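Local structure of interferon gamma receptor 1 (4EQ3) at residues T17-K22 / T26-Q31. The protein is the chicken receptor chain for interferon gamma, represented by its extracellular ligand-binding part, and probably acts as a cytokine receptor at the cell membrane. Numbering follows the deposited sequence.
Sequences TSVKSK and TVLYWQ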
loop_
_atom_site.group_PDB
_atom_site.type_symbol
_atom_site.label_atom_id
_atom_site.label_comp_id
_atom_site.label_asym_id
_atom_site.label_seq_id
_atom_site.Cartn_x
_atom_site.Cartn_y
_atom_site.Cartn_z
ATOM N N THR A 17 -10.543 5.725 16.141
ATOM C CA THR A 17 -10.459 5.869 14.697
ATOM C C THR A 17 -9.061 5.528 14.233
ATOM O O THR A 17 -8.077 5.855 14.901
ATOM C CB THR A 17 -10.827 7.292 14.229
ATOM O OG1 THR A 17 -9.835 8.232 14.681
ATOM C CG2 THR A 17 -12.192 7.675 14.764
ATOM N N SER A 18 -8.975 4.847 13.098
ATOM C CA SER A 18 -7.684 4.498 12.534
ATOM C C SER A 18 -7.768 4.339 11.023
ATOM O O SER A 18 -8.589 3.569 10.504
ATOM C CB SER A 18 -7.163 3.207 13.162
ATOM O OG SER A 18 -5.931 2.839 12.569
ATOM N N VAL A 19 -6.914 5.067 10.314
ATOM C CA VAL A 19 -6.833 4.912 8.873
ATOM C C VAL A 19 -5.617 4.040 8.585
ATOM O O VAL A 19 -4.498 4.376 8.973
ATOM C CB VAL A 19 -6.689 6.257 8.128
ATOM C CG1 VAL A 19 -6.602 6.009 6.630
ATOM C CG2 VAL A 19 -7.854 7.197 8.447
ATOM N N LYS A 20 -5.853 2.895 7.954
ATOM C CA LYS A 20 -4.781 1.975 7.588
ATOM C C LYS A 20 -4.682 1.903 6.077
ATOM O O LYS A 20 -5.642 1.537 5.408
ATOM C CB LYS A 20 -5.078 0.586 8.141
ATOM C CG LYS A 20 -5.270 0.572 9.631
ATOM C CD LYS A 20 -3.977 0.893 10.352
ATOM C CE LYS A 20 -2.997 -0.259 10.242
ATOM N NZ LYS A 20 -2.026 -0.235 11.368
ATOM N N SER A 21 -3.517 2.234 5.540
ATOM C CA SER A 21 -3.321 2.256 4.101
ATOM C C SER A 21 -2.111 1.422 3.733
ATOM O O SER A 21 -1.005 1.689 4.196
ATOM C CB SER A 21 -3.117 3.692 3.616
ATOM O OG SER A 21 -2.893 3.726 2.223
ATOM N N LYS A 22 -2.322 0.378 2.961
ATOM C CA LYS A 22 -1.260 -0.474 2.455
ATOM C C LYS A 22 -1.471 -0.922 1.030
ATOM O O LYS A 22 -2.509 -1.447 0.736
ATOM C CB LYS A 22 -1.066 -1.679 3.371
ATOM C CG LYS A 22 0.039 -2.652 3.037
ATOM C CD LYS A 22 0.914 -2.826 4.172
ATOM C CE LYS A 22 0.959 -4.242 4.715
ATOM N NZ LYS A 22 1.166 -4.295 6.174
ATOM N N THR A 26 -6.847 1.610 1.135
ATOM C CA THR A 26 -6.987 2.414 2.334
ATOM C C THR A 26 -8.304 2.140 3.026
ATOM O O THR A 26 -9.374 2.258 2.421
ATOM C CB THR A 26 -6.890 3.915 2.021
ATOM O OG1 THR A 26 -5.666 4.172 1.333
ATOM C CG2 THR A 26 -6.932 4.724 3.300
ATOM N N VAL A 27 -8.227 1.804 4.304
ATOM C CA VAL A 27 -9.429 1.507 5.063
ATOM C C VAL A 27 -9.459 2.231 6.397
ATOM O O VAL A 27 -8.449 2.322 7.103
ATOM C CB VAL A 27 -9.618 -0.013 5.275
ATOM C CG1 VAL A 27 -11.026 -0.292 5.764
ATOM C CG2 VAL A 27 -9.364 -0.761 3.987
ATOM N N LEU A 28 -10.634 2.757 6.724
ATOM C CA LEU A 28 -10.858 3.478 7.964
ATOM C C LEU A 28 -11.547 2.552 8.944
ATOM O O LEU A 28 -12.518 1.892 8.595
ATOM C CB LEU A 28 -11.750 4.698 7.714
ATOM C CG LEU A 28 -12.309 5.398 8.953
ATOM C CD1 LEU A 28 -11.212 6.143 9.722
ATOM C CD2 LEU A 28 -13.418 6.369 8.555
ATOM N N TYR A 29 -11.044 2.505 10.170
ATOM C CA TYR A 29 -11.622 1.647 11.185
ATOM C C TYR A 29 -11.964 2.457 12.424
ATOM O O TYR A 29 -11.309 3.444 12.721
ATOM C CB TYR A 29 -10.627 0.564 11.596
ATOM C CG TYR A 29 -10.161 -0.330 10.476
ATOM C CD1 TYR A 29 -10.951 -1.385 10.035
ATOM C CD2 TYR A 29 -8.926 -0.130 9.868
ATOM C CE1 TYR A 29 -10.522 -2.222 9.019
ATOM C CE2 TYR A 29 -8.486 -0.971 8.840
ATOM C CZ TYR A 29 -9.293 -2.012 8.426
ATOM O OH TYR A 29 -8.887 -2.852 7.418
ATOM N N TRP A 30 -12.975 2.008 13.155
ATOM C CA TRP A 30 -13.307 2.578 14.443
ATOM C C TRP A 30 -13.939 1.520 15.341
ATOM O O TRP A 30 -14.186 0.377 14.928
ATOM C CB TRP A 30 -14.259 3.767 14.280
ATOM C CG TRP A 30 -15.507 3.434 13.521
ATOM C CD1 TRP A 30 -16.722 3.096 14.043
ATOM C CD2 TRP A 30 -15.660 3.409 12.096
ATOM N NE1 TRP A 30 -17.621 2.853 13.027
ATOM C CE2 TRP A 30 -16.992 3.037 11.825
ATOM C CE3 TRP A 30 -14.797 3.656 11.024
ATOM C CZ2 TRP A 30 -17.483 2.917 10.528
ATOM C CZ3 TRP A 30 -15.288 3.534 9.735
ATOM C CH2 TRP A 30 -16.615 3.164 9.498
ATOM N N GLN A 31 -14.201 1.911 16.577
ATOM C CA GLN A 31 -14.818 1.021 17.533
ATOM C C GLN A 31 -16.026 1.699 18.156
ATOM O O GLN A 31 -16.131 2.935 18.160
ATOM C CB GLN A 31 -13.802 0.617 18.601
ATOM C CG GLN A 31 -12.719 -0.320 18.075
ATOM C CD GLN A 31 -11.647 -0.605 19.097
ATOM O OE1 GLN A 31 -11.199 0.295 19.807
ATOM N NE2 GLN A 31 -11.219 -1.865 19.171
#
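In Ser21 the hydroxyl stands opposite the backbone N (chi1 179°) and runs on along its own strand, whereas Thr26 OG1, beside its own N (chi1 -55°), reaches across the hairpin. Ser21 OG and Thr26 OG1 end 2.9 Å apart in a hydrogen bond that either may donate. The same torsion places the Thr26 methyl anti to the backbone N, where CG2 reaches diagonally across to Val19 CG1 on the partner strand (3.6 Å). The other branch of Val19, CG2, packs against Leu28 CD1 at 3.7 Å, so the valine touches a different neighbour with each methyl. On the face bearing Lys20 and Tyr29 the aliphatic root of the lysine approaches the edge of the phenol ring, with CG 3.7 Å from Tyr29 CE2, before bends at chi2 and chi3 carry the chain away. The backbones run antiparallel, and paired bonds join Ser18 with Tyr29 and Lys20 with Val27. Lys20 N reaches Val27 O at 2.8 Å in a nearly straight bond, whereas the Ser18 N to Tyr29 O bond is more bent (144°). Val19 and Leu28 face inward, reaching Phe82 and Ile84, respectively, of strand 81-88 in the opposing sheet, and Leu28 also bonds through its backbone to Cys67. This is the N-terminal antiparallel beta hairpin of a fibronectin type III-like beta sandwich, the fold of the tissue factor-related domain of class II cytokine receptors.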